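Local coordinates for protein mRNA transport regulator MTR2 (Candida albicans, PDB 1Q42) that affects the transport of mRNA from the nucleus to the cytoplasm and interacts with MEX67, at residues Q27-E30 with P31-R35; I72-G76 with Q77-P81; V176-D179 with G180-N184. One frame throughout, in Å; residues are numbered along the deposited sequence.

Contact 1. Residues Q27-E30 with P31-R35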
loop_
_atom_site.group_PDB
_atom_site.type_symbol
_atom_site.label_atom_id
_atom_site.label_comp_id
_atom_site.label_asym_id
_atom_site.label_seq_id
_atom_site.Cartn_x
_atom_site.Cartn_y
_atom_site.Cartn_z
ATOM N N GLN A 27 -9.550 -15.932 -8.907
ATOM C CA GLN A 27 -10.585 -16.070 -7.880
ATOM C C GLN A 27 -10.030 -15.719 -6.491
ATOM O O GLN A 27 -10.786 -15.408 -5.567
ATOM C CB GLN A 27 -11.160 -17.493 -7.889
ATOM C CG GLN A 27 -12.559 -17.620 -7.287
ATOM C CD GLN A 27 -13.623 -16.878 -8.087
ATOM O OE1 GLN A 27 -14.225 -17.441 -9.001
ATOM N NE2 GLN A 27 -13.854 -15.615 -7.741
ATOM N N GLN A 28 -8.707 -15.768 -6.359
ATOM C CA GLN A 28 -8.026 -15.367 -5.125
ATOM C C GLN A 28 -7.518 -13.923 -5.248
ATOM O O GLN A 28 -7.003 -13.353 -4.282
ATOM C CB GLN A 28 -6.854 -16.309 -4.777
ATOM C CG GLN A 28 -6.774 -17.642 -5.551
ATOM C CD GLN A 28 -5.890 -17.573 -6.799
ATOM O OE1 GLN A 28 -5.438 -18.605 -7.300
ATOM N NE2 GLN A 28 -5.650 -16.361 -7.301
ATOM N N LEU A 29 -7.693 -13.332 -6.426
ATOM C CA LEU A 29 -7.104 -12.032 -6.729
ATOM C C LEU A 29 -7.780 -10.876 -5.987
ATOM O O LEU A 29 -7.097 -10.034 -5.410
ATOM C CB LEU A 29 -7.122 -11.763 -8.241
ATOM C CG LEU A 29 -5.804 -11.335 -8.890
ATOM C CD1 LEU A 29 -6.072 -10.762 -10.283
ATOM C CD2 LEU A 29 -5.062 -10.334 -8.029
ATOM N N GLU A 30 -9.110 -10.831 -5.992
ATOM C CA GLU A 30 -9.813 -9.707 -5.368
ATOM C C GLU A 30 -9.579 -9.586 -3.850
ATOM O O GLU A 30 -9.320 -8.490 -3.362
ATOM C CB GLU A 30 -11.307 -9.716 -5.687
ATOM C CG GLU A 30 -12.043 -8.484 -5.173
ATOM C CD GLU A 30 -13.392 -8.261 -5.841
ATOM O OE1 GLU A 30 -13.616 -8.777 -6.962
ATOM O OE2 GLU A 30 -14.238 -7.559 -5.240
ATOM N N PRO A 31 -9.687 -10.681 -3.095
ATOM C CA PRO A 31 -9.339 -10.639 -1.668
ATOM C C PRO A 31 -7.896 -10.207 -1.410
ATOM O O PRO A 31 -7.676 -9.463 -0.458
ATOM C CB PRO A 31 -9.571 -12.081 -1.183
ATOM C CG PRO A 31 -10.306 -12.775 -2.255
ATOM C CD PRO A 31 -10.149 -12.016 -3.516
ATOM N N PHE A 32 -6.945 -10.649 -2.240
ATOM C CA PHE A 32 -5.546 -10.237 -2.089
ATOM C C PHE A 32 -5.387 -8.730 -2.243
ATOM O O PHE A 32 -4.708 -8.100 -1.440
ATOM C CB PHE A 32 -4.635 -10.945 -3.095
ATOM C CG PHE A 32 -3.318 -10.238 -3.319
ATOM C CD1 PHE A 32 -2.372 -10.167 -2.301
ATOM C CD2 PHE A 32 -3.026 -9.648 -4.542
ATOM C CE1 PHE A 32 -1.146 -9.513 -2.500
ATOM C CE2 PHE A 32 -1.803 -8.997 -4.742
ATOM C CZ PHE A 32 -0.872 -8.930 -3.715
ATOM N N LEU A 33 -6.015 -8.161 -3.266
ATOM C CA LEU A 33 -5.928 -6.711 -3.502
ATOM C C LEU A 33 -6.549 -5.919 -2.367
ATOM O O LEU A 33 -6.018 -4.886 -1.960
ATOM C CB LEU A 33 -6.578 -6.319 -4.834
ATOM C CG LEU A 33 -5.900 -6.858 -6.089
ATOM C CD1 LEU A 33 -6.666 -6.427 -7.343
ATOM C CD2 LEU A 33 -4.426 -6.423 -6.191
ATOM N N LYS A 34 -7.672 -6.403 -1.850
ATOM C CA LYS A 34 -8.336 -5.729 -0.739
ATOM C C LYS A 34 -7.479 -5.756 0.524
ATOM O O LYS A 34 -7.405 -4.761 1.244
ATOM C CB LYS A 34 -9.730 -6.308 -0.520
ATOM C CG LYS A 34 -10.667 -5.896 -1.635
ATOM C CD LYS A 34 -12.030 -6.545 -1.539
ATOM C CE LYS A 34 -13.057 -5.712 -2.295
ATOM N NZ LYS A 34 -14.309 -6.456 -2.565
ATOM N N ARG A 35 -6.791 -6.864 0.759
ATOM C CA ARG A 35 -5.873 -6.975 1.887
ATOM C C ARG A 35 -4.675 -6.022 1.743
ATOM O O ARG A 35 -4.262 -5.373 2.704
ATOM C CB ARG A 35 -5.357 -8.405 2.029
ATOM C CG ARG A 35 -6.291 -9.327 2.751
ATOM C CD ARG A 35 -5.644 -10.646 3.120
ATOM N NE ARG A 35 -5.514 -11.524 1.959
ATOM C CZ ARG A 35 -4.373 -11.901 1.385
ATOM N NH1 ARG A 35 -3.187 -11.478 1.829
ATOM N NH2 ARG A 35 -4.422 -12.713 0.335
#
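Leu-29 and Leu-33 stand one turn apart at the start of helix 29-40, joined by the bond from Leu-33 N to Leu-29 O at 3.0 Å, which runs almost straight on from the carbonyl. One residue further, Lys-34 N reaches Glu-30 O at 3.1 Å in the same i to i+4 pattern. On the N-terminal side the pattern thins out: Phe-32 N to Gln-28 O is a weak bond of 3.4 Å, and Pro-31 has no N-H to offer. Its CD is simply packed 3.5 Å from Gln-28 O. A proline is well tolerated here, because the first turn of a helix does not need that N-H.

The side chains divide the turn into a polar flank and an apolar one. On the polar flank Glu-30 and Lys-34 run side by side in the same direction and end in a salt bridge, with Lys-34 NZ 2.9 Å from Glu-30 OE2. The lysine uses the anti lone pair of that oxygen, the one facing away from OE1, and Tyr-108 OH bonds to OE1, so both carboxylate oxygens are held. The pair can meet because Glu-30 CG lies anti to the backbone N (chi1 -174°), while the extended lysine leaves CA beside its own N and leans back toward the preceding turn.

On the apolar flank Leu-29 does the touching with one methyl. CD2 sits 4.1 Å from CD2 of Phe-32, at the ring edge and near its plane, and equally 4.1 Å from Leu-33 CG.

These three side chains face the curved sheet. Leu-29 and Leu-33 pack against strands 101-113 and 118-129, meeting Tyr-108 and Val-121 in common, and Phe-32 and Leu-33 reach Leu-170 on strand 164-173.

Contact 2. Residues I72-G76 with Q77-P81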
loop_
_atom_site.group_PDB
_atom_site.type_symbol
_atom_site.label_atom_id
_atom_site.label_comp_id
_atom_site.label_asym_id
_atom_site.label_seq_id
_atom_site.Cartn_x
_atom_site.Cartn_y
_atom_site.Cartn_z
ATOM N N ILE A 72 10.060 -0.556 -6.338
ATOM C CA ILE A 72 8.906 0.310 -6.005
ATOM C C ILE A 72 9.056 1.647 -6.713
ATOM O O ILE A 72 10.172 2.239 -6.747
ATOM C CB ILE A 72 8.792 0.536 -4.483
ATOM C CG1 ILE A 72 8.636 -0.803 -3.761
ATOM C CG2 ILE A 72 7.611 1.470 -4.165
ATOM C CD1 ILE A 72 8.686 -0.724 -2.263
ATOM N N ILE A 73 7.957 2.104 -7.303
ATOM C CA ILE A 73 7.896 3.390 -7.994
ATOM C C ILE A 73 6.657 4.081 -7.478
ATOM O O ILE A 73 5.598 3.480 -7.416
ATOM C CB ILE A 73 7.792 3.244 -9.542
ATOM C CG1 ILE A 73 8.872 2.310 -10.090
ATOM C CG2 ILE A 73 7.846 4.650 -10.174
ATOM C CD1 ILE A 73 8.581 1.823 -11.484
ATOM N N VAL A 74 6.810 5.327 -7.045
ATOM C CA VAL A 74 5.703 6.119 -6.553
ATOM C C VAL A 74 5.643 7.373 -7.410
ATOM O O VAL A 74 6.607 8.149 -7.439
ATOM C CB VAL A 74 5.899 6.486 -5.070
ATOM C CG1 VAL A 74 4.694 7.253 -4.541
ATOM C CG2 VAL A 74 6.119 5.232 -4.257
ATOM N N ASN A 75 4.529 7.553 -8.117
ATOM C CA ASN A 75 4.313 8.734 -8.969
ATOM C C ASN A 75 5.447 9.007 -9.948
ATOM O O ASN A 75 5.877 10.160 -10.130
ATOM C CB ASN A 75 4.021 9.944 -8.084
ATOM C CG ASN A 75 2.676 9.854 -7.437
ATOM O OD1 ASN A 75 1.725 9.365 -8.051
ATOM N ND2 ASN A 75 2.569 10.318 -6.199
ATOM N N GLY A 76 5.913 7.934 -10.585
ATOM C CA GLY A 76 6.970 7.984 -11.578
ATOM C C GLY A 76 8.392 7.995 -11.039
ATOM O O GLY A 76 9.347 7.902 -11.821
ATOM N N GLN A 77 8.549 8.104 -9.722
ATOM C CA GLN A 77 9.875 8.175 -9.099
ATOM C C GLN A 77 10.249 6.856 -8.421
ATOM O O GLN A 77 9.678 6.518 -7.384
ATOM C CB GLN A 77 9.906 9.296 -8.071
ATOM C CG GLN A 77 9.975 10.718 -8.676
ATOM C CD GLN A 77 8.742 11.570 -8.366
ATOM O OE1 GLN A 77 8.568 12.044 -7.233
ATOM N NE2 GLN A 77 7.896 11.778 -9.374
ATOM N N PRO A 78 11.208 6.115 -8.973
ATOM C CA PRO A 78 11.656 4.876 -8.325
ATOM C C PRO A 78 12.296 5.144 -6.976
ATOM O O PRO A 78 12.951 6.175 -6.776
ATOM C CB PRO A 78 12.689 4.310 -9.301
ATOM C CG PRO A 78 13.063 5.421 -10.134
ATOM C CD PRO A 78 11.912 6.338 -10.247
ATOM N N ILE A 79 12.071 4.233 -6.046
ATOM C CA ILE A 79 12.805 4.201 -4.794
ATOM C C ILE A 79 14.124 3.485 -5.107
ATOM O O ILE A 79 14.117 2.417 -5.711
ATOM C CB ILE A 79 11.990 3.468 -3.708
ATOM C CG1 ILE A 79 10.711 4.272 -3.436
ATOM C CG2 ILE A 79 12.817 3.269 -2.429
ATOM C CD1 ILE A 79 9.811 3.734 -2.339
ATOM N N ILE A 80 15.236 4.113 -4.740
ATOM C CA ILE A 80 16.561 3.544 -4.963
ATOM C C ILE A 80 17.053 2.970 -3.628
ATOM O O ILE A 80 17.038 3.673 -2.627
ATOM C CB ILE A 80 17.540 4.639 -5.466
ATOM C CG1 ILE A 80 17.067 5.258 -6.777
ATOM C CG2 ILE A 80 18.944 4.077 -5.663
ATOM C CD1 ILE A 80 17.645 6.654 -7.018
ATOM N N PRO A 81 17.509 1.715 -3.613
ATOM C CA PRO A 81 18.000 1.107 -2.374
ATOM C C PRO A 81 19.191 1.897 -1.882
ATOM O O PRO A 81 19.957 2.369 -2.707
ATOM C CB PRO A 81 18.410 -0.315 -2.781
ATOM C CG PRO A 81 18.278 -0.412 -4.277
ATOM C CD PRO A 81 17.645 0.823 -4.775
#
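Ile-72 and Ile-79 run alongside each other in one direction and form the apolar centre of this tight hairpin: CG2 of Ile-72 meets CD1 of Ile-79 at 3.6 Å. In Ile-79 the CG1 branch is anti to the carbonyl carbon (chi1 -64°) and the chain then runs straight on, which carries CD1 over to Ile-72 and, more loosely, to Val-74 CG2 at 4.4 Å. Phe-91 of helix 87-96 packs on both isoleucines. Ile-73 and Pro-78 share the other face of the ladder in a non-hydrogen-bonded pair. There the CG2 methyl of Ile-73 rests 3.6 Å from Gln-77 N, closer than the two side chains come to each other.

Around this centre runs the backbone ladder. Ile-79 N gives a nearly straight bond to Ile-72 O (2.8 Å). Val-74 and Gln-77 form the hydrogen-bonded pair next to the turn, with Val-74 N to Gln-77 O at 3.1 Å and Gln-77 N to Val-74 O at 3.0 Å. In both of these the donor stands well above the carbonyl plane, 50° and 58° out of it.

A type I' turn closes the end, with Asn-75 and Gly-76 at its corners. Both have positive phi, the backbone shape that Asn-Gly is well known to favour in two-residue hairpins. Asn-75 OD1 is bonded to Phe-190 N on the neighbouring strand. Gln-77 bends its amide back over the turn, bringing NE2 2.7 Å from Asn-75 O, but the angle is too poor for a hydrogen bond.

Chemically, Pro-78 fits its position: at a non-hydrogen-bonded site the hairpin asks for no N-H, and on this outermost strand the proline also has none to present outward.

Contact 3. Residues V176-D179 with G180-N184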
loop_
_atom_site.group_PDB
_atom_site.type_symbol
_atom_site.label_atom_id
_atom_site.label_comp_id
_atom_site.label_asym_id
_atom_site.label_seq_id
_atom_site.Cartn_x
_atom_site.Cartn_y
_atom_site.Cartn_z
ATOM N N VAL A 176 -0.869 -16.252 -3.836
ATOM C CA VAL A 176 -1.303 -14.927 -3.416
ATOM C C VAL A 176 -2.171 -14.950 -2.152
ATOM O O VAL A 176 -2.490 -13.894 -1.599
ATOM C CB VAL A 176 -2.041 -14.215 -4.589
ATOM C CG1 VAL A 176 -3.561 -14.459 -4.555
ATOM C CG2 VAL A 176 -1.718 -12.741 -4.590
ATOM N N MET A 177 -2.544 -16.146 -1.701
ATOM C CA MET A 177 -3.312 -16.321 -0.470
ATOM C C MET A 177 -2.337 -16.740 0.645
ATOM O O MET A 177 -2.572 -17.713 1.369
ATOM C CB MET A 177 -4.431 -17.365 -0.691
ATOM C CG MET A 177 -5.784 -17.020 -0.039
ATOM S SD MET A 177 -7.087 -16.521 -1.220
ATOM C CE MET A 177 -6.746 -14.749 -1.406
ATOM N N GLN A 178 -1.244 -15.989 0.773
ATOM C CA GLN A 178 -0.138 -16.362 1.658
ATOM C C GLN A 178 0.129 -15.362 2.780
ATOM O O GLN A 178 0.558 -15.758 3.864
ATOM C CB GLN A 178 1.139 -16.568 0.841
ATOM C CG GLN A 178 1.274 -17.970 0.270
ATOM C CD GLN A 178 2.694 -18.296 -0.146
ATOM O OE1 GLN A 178 3.280 -19.260 0.347
ATOM N NE2 GLN A 178 3.253 -17.496 -1.048
ATOM N N ASP A 179 -0.092 -14.075 2.510
ATOM C CA ASP A 179 0.048 -13.009 3.512
ATOM C C ASP A 179 1.499 -12.626 3.866
ATOM O O ASP A 179 1.711 -11.707 4.663
ATOM C CB ASP A 179 -0.756 -13.338 4.791
ATOM C CG ASP A 179 -2.048 -12.547 4.888
ATOM O OD1 ASP A 179 -1.975 -11.297 4.903
ATOM O OD2 ASP A 179 -3.181 -13.086 4.952
ATOM N N GLY A 180 2.484 -13.296 3.267
ATOM C CA GLY A 180 3.887 -12.981 3.494
ATOM C C GLY A 180 4.418 -12.003 2.453
ATOM O O GLY A 180 3.649 -11.292 1.796
ATOM N N GLU A 181 5.735 -11.975 2.298
ATOM C CA GLU A 181 6.384 -11.096 1.328
ATOM C C GLU A 181 6.355 -11.728 -0.076
ATOM O O GLU A 181 7.191 -12.575 -0.417
ATOM C CB GLU A 181 7.806 -10.763 1.796
ATOM C CG GLU A 181 7.819 -10.055 3.154
ATOM C CD GLU A 181 9.201 -9.619 3.615
ATOM O OE1 GLU A 181 9.356 -8.451 4.051
ATOM O OE2 GLU A 181 10.133 -10.446 3.561
ATOM N N ILE A 182 5.385 -11.290 -0.881
ATOM C CA ILE A 182 5.130 -11.855 -2.201
ATOM C C ILE A 182 5.168 -10.856 -3.365
ATOM O O ILE A 182 5.289 -11.263 -4.520
ATOM C CB ILE A 182 3.778 -12.605 -2.213
ATOM C CG1 ILE A 182 2.634 -11.697 -1.763
ATOM C CG2 ILE A 182 3.863 -13.866 -1.343
ATOM C CD1 ILE A 182 1.287 -12.278 -1.983
ATOM N N ILE A 183 5.076 -9.563 -3.080
ATOM C CA ILE A 183 5.087 -8.559 -4.152
ATOM C C ILE A 183 6.524 -8.231 -4.568
ATOM O O ILE A 183 7.308 -7.741 -3.755
ATOM C CB ILE A 183 4.339 -7.281 -3.721
ATOM C CG1 ILE A 183 2.878 -7.610 -3.362
ATOM C CG2 ILE A 183 4.396 -6.241 -4.855
ATOM C CD1 ILE A 183 2.093 -6.479 -2.702
ATOM N N ASN A 184 6.862 -8.539 -5.827
ATOM C CA ASN A 184 8.175 -8.275 -6.422
ATOM C C ASN A 184 8.358 -6.865 -6.936
ATOM O O ASN A 184 9.466 -6.351 -6.970
ATOM C CB ASN A 184 8.438 -9.236 -7.588
ATOM C CG ASN A 184 8.292 -10.688 -7.170
ATOM O OD1 ASN A 184 7.299 -11.353 -7.503
ATOM N ND2 ASN A 184 9.238 -11.161 -6.387
#
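The side-chain amide of Gln-178 meets Ile-182 at its nitrogen end: NE2 is 3.7 Å from CG2, and the methyl sits obliquely out of the amide plane. NE2 also bonds to Asn-175 O, which ties the amide to the loop's own backbone. The second flat group is the ring of Phe-32 on helix 29-40. Val-176 CG2 lies over one face of that ring, near CG; Ile-182 CD1 is on the same side of the plane but beyond the rim, past CE1. This is the loop linking antiparallel neighbours 164-173 and 183-192 in the NTF2-like fold, packed against the first turns of helix 29-40.

Between the two aliphatic residues Ile-182 brings a single methyl, CD1, which meets both CG2 and CA of Val-176, each at 4.0 Å, with the two side chains set roughly perpendicular. In Ile-182 the CG1 branch is wedged between the backbone N and the carbonyl carbon (chi1 56°). That places CD1 on the valine and sends CG2, beside the backbone N, toward the glutamine. One isoleucine thus serves two partners, the buried valine and the exposed amide.

No clear hydrogen bond spans the two segments, and the bend is probably held mainly by its backbone shape and by bonds to other parts of the chain. Asp-179 takes up a left-handed conformation with phi of 75°, and Gly-180 leads the chain back toward the sheet. Gly-180 O accepts from Asn-65 ND2, and the backbone of Ile-182 bonds to both Asn-65 and Asp-173.

At the bend itself one polar atom goes without: the backbone N of Asp-179 is buried and has no hydrogen-bond partner anywhere in the model.

Overall arrangement
Contacts 1 and 3 are neighbours, with centres about 11 Å apart on the same side of the chain's centre. Arg-35 of contact 1 reaches across to the loop: its NH2 lies 3.0 Å from Val-176 O, a probable hydrogen bond, and NH1 makes a longer, weak ion pair with Asp-179 OD1 at 3.3 Å. Contact 2 is on the opposite side of the chain's centre from contact 1, about 24 Å away between centres and about 13 Å at the nearest atoms. Contacts 2 and 3 do not touch, their nearest atoms being about 6 Å apart, but strands 70-74 and 183-192 are adjacent in one sheet and connect them.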